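Local coordinates for capsular polysaccharide export system protein KpsC (Thermosulfurimonas dismutans, PDB 6MGD) that transfers Kdo in beta-2,7 linkage, probably while building the conserved glycolipid that carries Gram-negative capsular polysaccharides, at residues F4-F9 / R45-G50; E65-E70 / A91-I96; I156-Q161 / E180-V185; Y193-P198 / C220-V225. All blocks are in the same frame, centred on the assembly; numbering follows the deposited sequence.

Contact 1 (F4-F9 / R45-G50); sequences FYTYKF and RLLVWG
R45 meets F4 where parallel strands 4-7 and 44-49 lie side by side in the mixed sheet, which probably forms one Rossmann-like half, in keeping with the GT-B family. Its CD sits over one face of the F4 ring, offset toward the rim and 3.7 Å from the ring centre, a CH-pi contact; the guanidinium plane is turned 45° from the ring. The R45 carbonyl O accepts from Y5 N at 2.7 Å. L46 shares a sheet face with Y5 and Y7; its CG lies anti to the backbone N (chi1 -171°), on the side of Y7 CB, and L46 CD1 is 3.7 Å from Y7 CB. V34 of helix 31-41 touches both side chains. L47 continues the backbone pairing: its N donates to Y5 O, and its O accepts from Y7 N at 2.7 Å. On the opposite sheet face the L47 side chain crosses that of F4 at about a right angle, with CD2 at 3.6 Å from F4 CD2, while its CD1 meets T6 CG2; T6 OG1 is hydrogen-bonded to N27. An alanine in place of F4 would probably open a gap beside L47 CD2 and leave R45 CD without the ring beneath it. V48 lies alongside Y7, pointing the same way, with CG2 at 3.8 Å from Y7 CD1. W49 CB packs on F9 CE1 at 3.6 Å. Direct backbone bonding ends with Y7, and a water takes over: it donates to Y7 O and accepts from W49 N at 2.6 Å, both water and W49 N lying in the plane of the F9 ring at its edge.

Contact 2 (E65-E70 / A91-I96); sequences EVYRLE and ADPIGI
R68 and D92 form an antiparallel hydrogen-bonded pair, R68 N donating to D92 O at 2.8 Å. D92 N returns a bond to R68 O at 3.1 Å, and both are nearly straight. The D92 carboxylate is then spent on the turn that follows its own strand. Its CG is anti to the backbone N (chi1 -167°), beside the carbonyl carbon, on the side where the chain continues to I94 and G95. OD1 accepts from I94 N at 2.9 Å, nearly along the C-O axis, which makes an Asx turn where strand 88-92 ends. The same oxygen accepts from G95 N at 2.7 Å, from above the carboxylate plane, completing an Asx motif. OD2 is hydrogen-bonded to Y105 N and Y297 OH. This turn places the G95 carbonyl against the aliphatic part of R68, with G95 O 3.2 Å from R68 CB, while V66 CG1 lies over one face of the guanidinium. Farther out the contact is apolar. L69 CD2 meets A91 CB at 3.6 Å on the sheet face away from R68, and the Y67 ring is met obliquely by P93, CE2 to CB 3.6 Å. I96 CD1 reaches E70 CB at 3.9 Å. Although R68 and D92 are opposite in charge, each is satisfied elsewhere, the arginine by a salt bridge with E54 and the aspartate by the turn, Y105 and Y297, so the strand pairing probably rests on peptide bonds and not on attraction between the two.

Contact 3 (I156-Q161 / E180-V185); sequences IVVPGQ and ELLKSV
V158 of strand 155-159 meets three side chains of helix 178-188, L181, L182 and V185, in a wholly aliphatic contact of the helix-on-sheet kind that belongs to a beta-alpha-beta crossover. The strand and helix axes approach to 10.0 Å and run nearly antiparallel, at 164°. No hydrogen bond crosses between them. Valine to leucine contacts make up one group. With CG1 anti to the backbone N (chi1 172°), V158 places this methyl against both leucines, 3.7 Å from L181 CD2 and 3.7 Å from L182 CD2. The two leucines approach differently: L181 slides past the valine in the opposite direction, whereas L182 crosses it at a slant and also brings CD2 to 3.9 Å from V158 CB. Contacts among beta-branched residues form the second group. V158 and V185 reach toward each other tip to tip, CG2 to CG2 at 3.9 Å, and V185 CG1 also meets I156 CG2 at 4.1 Å, those two side chains sliding past one another. An alanine at V158 would keep CB beside L182 but would probably open a gap facing L181 CD2 and V185 CG2. Within the helix, V185 N donates to L181 O at 2.7 Å and so links two of the residues that face the strand. Strand 155-159 is hydrogen-bonded to strand 193-197 on one flank and to strand 238-241 on the other; the helix overlaps the first of these, L182 touching Y196 and V185 touching I194.

Contact 4 (Y193-P198 / C220-V225); sequences YIVYKP and CDEICV
Y193-P198 and C220-V225 run parallel, V195 pairing with E222, but the bonding is irregular. I194 O accepts from D221 N at 2.7 Å and, weakly, from E222 N, because D221 is set in as an additional residue with helix-like backbone angles between the partners of I194 and V195. The regular bond is Y196 N to E222 O, 3.0 Å long with an N-H...O angle of 165°; beyond it C224 N donates only weakly to Y196 O. D221 answers the backbone with its side chain: OD2 accepts from I194 N at 2.7 Å through its anti lone pair, so that I194 is gripped through both its N-H and its carbonyl by one residue. R186 lies near the same OD2 as a long, weak ion pair. Y193 has CG anti to the backbone N (chi1 -172°), beside the carbonyl carbon, and D221 CB lies over one face of its ring, 3.9 Å from the ring centre. Y193 OH donates to E222 OE1 at 3.2 Å, coming from above the carboxylate, whose plane stands almost perpendicular (87°) to the ring. The E222 side chain lies alongside V195, whose CG2 also meets C224 CB at 3.5 Å. On the other face of the sheet C220 SG touches Y196 CB at 3.8 Å, and I223 CG2 packs at P198 CD. Two of the backbone bonds, from E222 N and C224 N, are weak, so the pairing of this outermost strand relies on carboxylates as well as peptides: that of D221 accepts from I194 N, much as a backbone carbonyl would, and that of E222 ties down the tyrosine hydroxyl.

How the contacts relate
The four contacts follow one another along the chain, each closing before the next opens, and fall into two pairs. Contacts 1 and 2, with centres about 9 Å apart, share the mixed sheet, where strands 44-49 and 64-71 are neighbours. Contacts 3 and 4, again with centres about 9 Å apart, share the parallel sheet through neighbouring strands 155-159 and 193-197; helix 178-188 leads from one contact into the other. The pairs lie on opposite sides of the chain's centre, contacts 2 and 3 having centres about 30 Å and nearest atoms about 12 Å apart. This is consistent with the two-domain plan of GT-B glycosyltransferases, whose substrates usually bind in the cleft between the halves.

Contact 1 (F4-F9 / R45-G50)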
# COMPACT_ATOMS: atom_id res chain seq x y z
N PHE A 4 -19.52 -9.92 12.56
CA PHE A 4 -18.29 -10.23 11.85
C PHE A 4 -17.56 -11.40 12.50
O PHE A 4 -17.65 -11.62 13.71
CB PHE A 4 -17.35 -9.02 11.81
CG PHE A 4 -17.72 -8.01 10.76
CD1 PHE A 4 -18.66 -7.03 11.02
CD2 PHE A 4 -17.13 -8.05 9.51
CE1 PHE A 4 -19.00 -6.10 10.06
CE2 PHE A 4 -17.46 -7.12 8.54
CZ PHE A 4 -18.40 -6.15 8.82
N TYR A 5 -16.85 -12.15 11.66
CA TYR A 5 -16.01 -13.26 12.10
C TYR A 5 -14.63 -13.10 11.48
O TYR A 5 -14.48 -12.56 10.38
CB TYR A 5 -16.61 -14.61 11.70
CG TYR A 5 -17.91 -14.93 12.40
CD1 TYR A 5 -17.92 -15.59 13.62
CD2 TYR A 5 -19.12 -14.55 11.84
CE1 TYR A 5 -19.10 -15.87 14.27
CE2 TYR A 5 -20.32 -14.83 12.48
CZ TYR A 5 -20.30 -15.50 13.70
OH TYR A 5 -21.48 -15.78 14.34
N THR A 6 -13.62 -13.57 12.20
CA THR A 6 -12.24 -13.51 11.74
C THR A 6 -11.78 -14.89 11.27
O THR A 6 -12.25 -15.92 11.76
CB THR A 6 -11.30 -13.00 12.83
OG1 THR A 6 -11.42 -13.82 14.00
CG2 THR A 6 -11.65 -11.56 13.19
N TYR A 7 -10.85 -14.90 10.32
CA TYR A 7 -10.34 -16.13 9.72
C TYR A 7 -8.85 -16.25 10.04
O TYR A 7 -8.03 -15.54 9.46
CB TYR A 7 -10.58 -16.14 8.21
CG TYR A 7 -10.22 -17.44 7.54
CD1 TYR A 7 -9.06 -17.57 6.80
CD2 TYR A 7 -11.06 -18.55 7.64
CE1 TYR A 7 -8.73 -18.76 6.18
CE2 TYR A 7 -10.74 -19.75 7.03
CZ TYR A 7 -9.57 -19.84 6.30
OH TYR A 7 -9.25 -21.03 5.68
N LYS A 8 -8.52 -17.15 10.97
CA LYS A 8 -7.14 -17.50 11.28
C LYS A 8 -6.33 -16.28 11.72
O LYS A 8 -5.22 -16.03 11.24
CB LYS A 8 -6.47 -18.21 10.10
CG LYS A 8 -7.11 -19.53 9.73
CD LYS A 8 -6.47 -20.14 8.49
CE LYS A 8 -7.11 -21.47 8.14
NZ LYS A 8 -6.60 -22.00 6.84
N PHE A 9 -6.91 -15.50 12.63
CA PHE A 9 -6.23 -14.36 13.23
C PHE A 9 -5.58 -14.77 14.54
O PHE A 9 -6.10 -15.62 15.28
CB PHE A 9 -7.20 -13.20 13.49
CG PHE A 9 -7.52 -12.38 12.28
CD1 PHE A 9 -7.21 -12.83 11.00
CD2 PHE A 9 -8.12 -11.13 12.41
CE1 PHE A 9 -7.50 -12.06 9.89
CE2 PHE A 9 -8.41 -10.36 11.31
CZ PHE A 9 -8.10 -10.83 10.04
N ARG A 45 -20.18 -12.74 7.72
CA ARG A 45 -19.17 -11.76 7.34
C ARG A 45 -17.83 -12.26 7.87
O ARG A 45 -17.62 -12.32 9.09
CB ARG A 45 -19.49 -10.38 7.89
CG ARG A 45 -20.69 -9.71 7.25
CD ARG A 45 -21.01 -8.40 7.96
NE ARG A 45 -21.81 -7.50 7.14
CZ ARG A 45 -23.13 -7.41 7.18
NH1 ARG A 45 -23.77 -6.55 6.40
NH2 ARG A 45 -23.82 -8.17 8.02
N LEU A 46 -16.92 -12.62 6.97
CA LEU A 46 -15.62 -13.16 7.34
C LEU A 46 -14.55 -12.08 7.17
O LEU A 46 -14.50 -11.41 6.13
CB LEU A 46 -15.28 -14.38 6.49
CG LEU A 46 -14.04 -15.17 6.92
CD1 LEU A 46 -14.25 -15.76 8.31
CD2 LEU A 46 -13.72 -16.26 5.91
N LEU A 47 -13.71 -11.93 8.19
CA LEU A 47 -12.56 -11.04 8.13
C LEU A 47 -11.31 -11.87 7.84
O LEU A 47 -10.93 -12.72 8.65
CB LEU A 47 -12.40 -10.26 9.43
CG LEU A 47 -13.52 -9.26 9.75
CD1 LEU A 47 -13.28 -8.57 11.09
CD2 LEU A 47 -13.65 -8.24 8.63
N VAL A 48 -10.70 -11.64 6.69
CA VAL A 48 -9.49 -12.34 6.29
C VAL A 48 -8.38 -11.32 6.10
O VAL A 48 -8.64 -10.14 5.82
CB VAL A 48 -9.70 -13.19 5.01
CG1 VAL A 48 -9.62 -12.32 3.77
CG2 VAL A 48 -8.70 -14.33 4.94
N TRP A 49 -7.14 -11.76 6.27
CA TRP A 49 -5.99 -10.88 6.22
C TRP A 49 -5.26 -11.04 4.89
O TRP A 49 -4.76 -12.13 4.58
CB TRP A 49 -5.03 -11.16 7.38
CG TRP A 49 -3.88 -10.21 7.40
CD1 TRP A 49 -2.64 -10.41 6.86
CD2 TRP A 49 -3.86 -8.89 7.96
NE1 TRP A 49 -1.85 -9.30 7.06
CE2 TRP A 49 -2.58 -8.36 7.74
CE3 TRP A 49 -4.81 -8.12 8.64
CZ2 TRP A 49 -2.22 -7.08 8.17
CZ3 TRP A 49 -4.45 -6.85 9.06
CH2 TRP A 49 -3.17 -6.35 8.83
N GLY A 50 -5.20 -9.96 4.12
CA GLY A 50 -4.41 -9.97 2.90
C GLY A 50 -4.88 -11.01 1.92
O GLY A 50 -6.08 -11.16 1.65
O HOH W 1 -6.80 -14.03 7.46

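Contact 2 (E65-E70 / A91-I96)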
# COMPACT_ATOMS: atom_id res chain seq x y z
N GLU A 65 -19.55 -13.36 2.93
CA GLU A 65 -19.06 -12.04 2.57
C GLU A 65 -17.65 -11.86 3.13
O GLU A 65 -17.45 -11.90 4.35
CB GLU A 65 -19.99 -10.95 3.11
CG GLU A 65 -19.63 -9.54 2.66
CD GLU A 65 -20.62 -8.50 3.15
OE1 GLU A 65 -21.49 -8.85 3.98
OE2 GLU A 65 -20.53 -7.34 2.70
N VAL A 66 -16.68 -11.68 2.24
CA VAL A 66 -15.27 -11.65 2.61
C VAL A 66 -14.79 -10.21 2.63
O VAL A 66 -14.97 -9.47 1.65
CB VAL A 66 -14.42 -12.50 1.65
CG1 VAL A 66 -12.94 -12.32 1.95
CG2 VAL A 66 -14.81 -13.97 1.76
N TYR A 67 -14.18 -9.80 3.74
CA TYR A 67 -13.45 -8.55 3.85
C TYR A 67 -11.97 -8.87 3.95
O TYR A 67 -11.56 -9.64 4.83
CB TYR A 67 -13.91 -7.74 5.06
CG TYR A 67 -15.29 -7.15 4.93
CD1 TYR A 67 -16.43 -7.92 5.17
CD2 TYR A 67 -15.47 -5.82 4.58
CE1 TYR A 67 -17.69 -7.38 5.06
CE2 TYR A 67 -16.73 -5.27 4.47
CZ TYR A 67 -17.84 -6.05 4.71
OH TYR A 67 -19.10 -5.51 4.59
N ARG A 68 -11.17 -8.31 3.06
CA ARG A 68 -9.73 -8.51 3.06
C ARG A 68 -9.07 -7.32 3.76
O ARG A 68 -9.17 -6.18 3.28
CB ARG A 68 -9.20 -8.69 1.64
CG ARG A 68 -9.67 -10.00 1.01
CD ARG A 68 -9.28 -10.14 -0.45
NE ARG A 68 -9.52 -11.49 -0.93
CZ ARG A 68 -10.69 -11.94 -1.37
NH1 ARG A 68 -10.81 -13.19 -1.79
NH2 ARG A 68 -11.75 -11.14 -1.39
N LEU A 69 -8.43 -7.58 4.89
CA LEU A 69 -7.84 -6.55 5.73
C LEU A 69 -6.36 -6.37 5.44
O LEU A 69 -5.68 -7.28 4.93
CB LEU A 69 -8.05 -6.87 7.21
CG LEU A 69 -9.49 -7.08 7.67
CD1 LEU A 69 -9.55 -7.33 9.17
CD2 LEU A 69 -10.36 -5.89 7.30
N GLU A 70 -5.85 -5.19 5.78
CA GLU A 70 -4.45 -4.85 5.62
C GLU A 70 -4.19 -3.55 6.38
O GLU A 70 -5.12 -2.79 6.65
CB GLU A 70 -4.07 -4.71 4.14
CG GLU A 70 -2.57 -4.63 3.86
CD GLU A 70 -1.78 -5.69 4.59
OE1 GLU A 70 -1.24 -5.39 5.68
OE2 GLU A 70 -1.69 -6.83 4.08
N ALA A 91 -10.09 -2.12 5.00
CA ALA A 91 -11.10 -3.17 4.95
C ALA A 91 -11.73 -3.15 3.56
O ALA A 91 -12.57 -2.29 3.26
CB ALA A 91 -12.15 -2.98 6.03
N ASP A 92 -11.32 -4.09 2.71
CA ASP A 92 -11.75 -4.13 1.32
C ASP A 92 -12.74 -5.27 1.13
O ASP A 92 -12.37 -6.44 1.30
CB ASP A 92 -10.53 -4.30 0.40
CG ASP A 92 -10.85 -4.05 -1.06
OD1 ASP A 92 -11.90 -4.53 -1.55
OD2 ASP A 92 -10.04 -3.38 -1.74
N PRO A 93 -14.00 -4.99 0.79
CA PRO A 93 -14.99 -6.06 0.62
C PRO A 93 -15.02 -6.71 -0.75
O PRO A 93 -15.75 -7.69 -0.94
CB PRO A 93 -16.31 -5.34 0.90
CG PRO A 93 -16.07 -3.96 0.39
CD PRO A 93 -14.62 -3.65 0.70
N ILE A 94 -14.26 -6.20 -1.72
CA ILE A 94 -14.24 -6.72 -3.07
C ILE A 94 -12.93 -7.44 -3.37
O ILE A 94 -12.92 -8.54 -3.92
CB ILE A 94 -14.49 -5.59 -4.10
CG1 ILE A 94 -15.88 -4.98 -3.88
CG2 ILE A 94 -14.35 -6.11 -5.52
CD1 ILE A 94 -16.22 -3.87 -4.86
N GLY A 95 -11.80 -6.83 -3.00
CA GLY A 95 -10.50 -7.44 -3.17
C GLY A 95 -9.49 -6.89 -2.19
O GLY A 95 -9.72 -6.92 -0.98
N ILE A 96 -8.36 -6.39 -2.69
CA ILE A 96 -7.38 -5.71 -1.86
C ILE A 96 -6.52 -4.85 -2.78
O ILE A 96 -6.37 -5.15 -3.97
CB ILE A 96 -6.55 -6.71 -1.02
CG1 ILE A 96 -5.86 -5.99 0.14
CG2 ILE A 96 -5.54 -7.44 -1.88
CD1 ILE A 96 -5.43 -6.91 1.25

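Contact 3 (I156-Q161 / E180-V185)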
# COMPACT_ATOMS: atom_id res chain seq x y z
N ILE A 156 18.75 8.30 -9.88
CA ILE A 156 17.64 7.36 -9.77
C ILE A 156 17.79 6.59 -8.46
O ILE A 156 18.89 6.13 -8.13
CB ILE A 156 17.57 6.41 -10.98
CG1 ILE A 156 17.19 7.17 -12.25
CG2 ILE A 156 16.58 5.28 -10.73
CD1 ILE A 156 16.94 6.26 -13.45
N VAL A 157 16.69 6.46 -7.71
CA VAL A 157 16.65 5.71 -6.46
C VAL A 157 15.72 4.52 -6.63
O VAL A 157 14.66 4.63 -7.25
CB VAL A 157 16.20 6.59 -5.27
CG1 VAL A 157 14.78 7.09 -5.46
CG2 VAL A 157 16.34 5.84 -3.94
N VAL A 158 16.14 3.38 -6.10
CA VAL A 158 15.36 2.14 -6.17
C VAL A 158 15.22 1.56 -4.77
O VAL A 158 16.22 1.09 -4.20
CB VAL A 158 16.00 1.13 -7.14
CG1 VAL A 158 15.29 -0.21 -7.06
CG2 VAL A 158 15.98 1.66 -8.57
N PRO A 159 14.03 1.57 -4.18
CA PRO A 159 13.84 0.96 -2.86
C PRO A 159 13.60 -0.54 -3.00
O PRO A 159 12.68 -0.97 -3.68
CB PRO A 159 12.59 1.68 -2.31
CG PRO A 159 11.82 2.04 -3.54
CD PRO A 159 12.83 2.29 -4.64
N GLY A 160 14.46 -1.33 -2.36
CA GLY A 160 14.27 -2.76 -2.36
C GLY A 160 13.08 -3.18 -1.51
O GLY A 160 12.69 -2.49 -0.57
N GLN A 161 12.51 -4.32 -1.86
CA GLN A 161 11.38 -4.88 -1.14
C GLN A 161 11.73 -6.27 -0.63
O GLN A 161 12.70 -6.90 -1.07
CB GLN A 161 10.13 -4.97 -2.03
CG GLN A 161 9.62 -3.65 -2.56
CD GLN A 161 8.38 -3.81 -3.42
OE1 GLN A 161 8.24 -3.17 -4.46
NE2 GLN A 161 7.47 -4.68 -2.99
N GLU A 180 16.26 -8.53 -10.66
CA GLU A 180 15.61 -8.27 -11.94
C GLU A 180 15.10 -6.83 -12.02
O GLU A 180 15.13 -6.23 -13.11
CB GLU A 180 14.46 -9.25 -12.15
CG GLU A 180 14.90 -10.65 -12.53
CD GLU A 180 15.68 -10.69 -13.83
OE1 GLU A 180 16.82 -11.19 -13.83
OE2 GLU A 180 15.14 -10.20 -14.85
N LEU A 181 14.65 -6.26 -10.90
CA LEU A 181 14.27 -4.86 -10.90
C LEU A 181 15.48 -3.97 -11.18
O LEU A 181 15.45 -3.14 -12.10
CB LEU A 181 13.64 -4.49 -9.56
CG LEU A 181 13.33 -3.00 -9.37
CD1 LEU A 181 12.39 -2.50 -10.47
CD2 LEU A 181 12.73 -2.74 -7.99
N LEU A 182 16.56 -4.16 -10.42
CA LEU A 182 17.77 -3.38 -10.64
C LEU A 182 18.32 -3.61 -12.04
O LEU A 182 18.83 -2.68 -12.68
CB LEU A 182 18.82 -3.72 -9.59
CG LEU A 182 18.56 -3.14 -8.20
CD1 LEU A 182 19.62 -3.60 -7.21
CD2 LEU A 182 18.53 -1.62 -8.28
N LYS A 183 18.22 -4.84 -12.54
CA LYS A 183 18.59 -5.11 -13.93
C LYS A 183 17.73 -4.29 -14.88
O LYS A 183 18.25 -3.54 -15.71
CB LYS A 183 18.45 -6.60 -14.23
CG LYS A 183 19.68 -7.43 -13.89
CD LYS A 183 19.45 -8.90 -14.19
CE LYS A 183 18.88 -9.11 -15.58
NZ LYS A 183 19.77 -8.54 -16.64
N SER A 184 16.41 -4.41 -14.76
CA SER A 184 15.51 -3.70 -15.65
C SER A 184 15.66 -2.19 -15.53
O SER A 184 15.50 -1.46 -16.52
CB SER A 184 14.06 -4.10 -15.37
OG SER A 184 13.17 -3.40 -16.21
N VAL A 185 15.96 -1.69 -14.33
CA VAL A 185 16.15 -0.25 -14.15
C VAL A 185 17.36 0.23 -14.95
O VAL A 185 17.32 1.27 -15.61
CB VAL A 185 16.29 0.11 -12.66
CG1 VAL A 185 16.77 1.54 -12.49
CG2 VAL A 185 14.96 -0.08 -11.95

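Contact 4 (Y193-P198 / C220-V225)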
# COMPACT_ATOMS: atom_id res chain seq x y z
N TYR A 193 22.67 7.65 -12.55
CA TYR A 193 23.27 7.22 -11.29
C TYR A 193 22.19 6.50 -10.48
O TYR A 193 21.24 7.12 -10.00
CB TYR A 193 23.84 8.41 -10.51
CG TYR A 193 24.65 8.01 -9.30
CD1 TYR A 193 24.02 7.70 -8.09
CD2 TYR A 193 26.03 7.94 -9.35
CE1 TYR A 193 24.76 7.33 -6.98
CE2 TYR A 193 26.78 7.57 -8.24
CZ TYR A 193 26.13 7.27 -7.06
OH TYR A 193 26.86 6.91 -5.95
N ILE A 194 22.35 5.19 -10.34
CA ILE A 194 21.37 4.35 -9.65
C ILE A 194 21.90 4.03 -8.27
O ILE A 194 23.01 3.49 -8.13
CB ILE A 194 21.07 3.07 -10.44
CG1 ILE A 194 20.58 3.41 -11.85
CG2 ILE A 194 20.05 2.22 -9.71
CD1 ILE A 194 20.29 2.21 -12.72
N VAL A 195 21.13 4.36 -7.24
CA VAL A 195 21.44 4.03 -5.86
C VAL A 195 20.35 3.11 -5.35
O VAL A 195 19.16 3.45 -5.40
CB VAL A 195 21.58 5.29 -4.98
CG1 VAL A 195 20.48 6.29 -5.30
CG2 VAL A 195 21.54 4.91 -3.51
N TYR A 196 20.75 1.93 -4.87
CA TYR A 196 19.81 0.92 -4.40
C TYR A 196 19.69 1.00 -2.88
O TYR A 196 20.68 0.81 -2.17
CB TYR A 196 20.25 -0.48 -4.82
CG TYR A 196 19.38 -1.59 -4.28
CD1 TYR A 196 18.06 -1.72 -4.69
CD2 TYR A 196 19.88 -2.52 -3.38
CE1 TYR A 196 17.26 -2.74 -4.21
CE2 TYR A 196 19.08 -3.54 -2.89
CZ TYR A 196 17.77 -3.64 -3.31
OH TYR A 196 16.98 -4.66 -2.82
N LYS A 197 18.48 1.29 -2.40
CA LYS A 197 18.20 1.29 -0.98
C LYS A 197 17.55 -0.03 -0.61
O LYS A 197 16.34 -0.21 -0.85
CB LYS A 197 17.29 2.46 -0.61
CG LYS A 197 16.98 2.55 0.87
CD LYS A 197 15.53 2.90 1.11
CE LYS A 197 15.26 3.11 2.59
NZ LYS A 197 16.16 4.15 3.16
N PRO A 198 18.28 -0.99 -0.05
CA PRO A 198 17.67 -2.28 0.27
C PRO A 198 16.67 -2.15 1.40
O PRO A 198 16.77 -1.27 2.26
CB PRO A 198 18.87 -3.14 0.69
CG PRO A 198 19.86 -2.15 1.21
CD PRO A 198 19.69 -0.91 0.37
N CYS A 220 23.66 -1.31 -10.08
CA CYS A 220 23.50 -0.07 -9.35
C CYS A 220 24.87 0.49 -8.97
O CYS A 220 25.82 -0.26 -8.73
CB CYS A 220 22.65 -0.28 -8.09
SG CYS A 220 23.46 -1.25 -6.80
N ASP A 221 24.96 1.82 -8.92
CA ASP A 221 26.24 2.46 -8.67
C ASP A 221 26.66 2.32 -7.21
O ASP A 221 27.77 1.87 -6.91
CB ASP A 221 26.17 3.93 -9.08
CG ASP A 221 26.01 4.09 -10.58
OD1 ASP A 221 26.95 3.75 -11.32
OD2 ASP A 221 24.92 4.53 -11.02
N GLU A 222 25.78 2.70 -6.28
CA GLU A 222 26.04 2.52 -4.86
C GLU A 222 24.82 1.89 -4.20
O GLU A 222 23.73 1.84 -4.77
CB GLU A 222 26.40 3.85 -4.18
CG GLU A 222 25.23 4.61 -3.58
CD GLU A 222 25.67 5.78 -2.71
OE1 GLU A 222 25.43 6.94 -3.10
OE2 GLU A 222 26.28 5.53 -1.65
N ILE A 223 25.02 1.40 -2.98
CA ILE A 223 23.97 0.73 -2.21
C ILE A 223 23.80 1.53 -0.92
O ILE A 223 24.62 1.41 0.00
CB ILE A 223 24.32 -0.74 -1.93
CG1 ILE A 223 24.40 -1.51 -3.24
CG2 ILE A 223 23.29 -1.37 -0.99
CD1 ILE A 223 24.70 -3.00 -3.09
N CYS A 224 22.75 2.34 -0.85
CA CYS A 224 22.49 3.18 0.32
C CYS A 224 21.88 2.32 1.42
O CYS A 224 20.66 2.16 1.48
CB CYS A 224 21.58 4.35 -0.03
SG CYS A 224 21.63 5.73 1.14
N VAL A 225 22.73 1.78 2.29
CA VAL A 225 22.27 0.85 3.31
C VAL A 225 21.56 1.54 4.47
O VAL A 225 20.79 0.89 5.19
CB VAL A 225 23.45 0.00 3.82
CG1 VAL A 225 23.62 -1.23 2.95
CG2 VAL A 225 24.73 0.83 3.81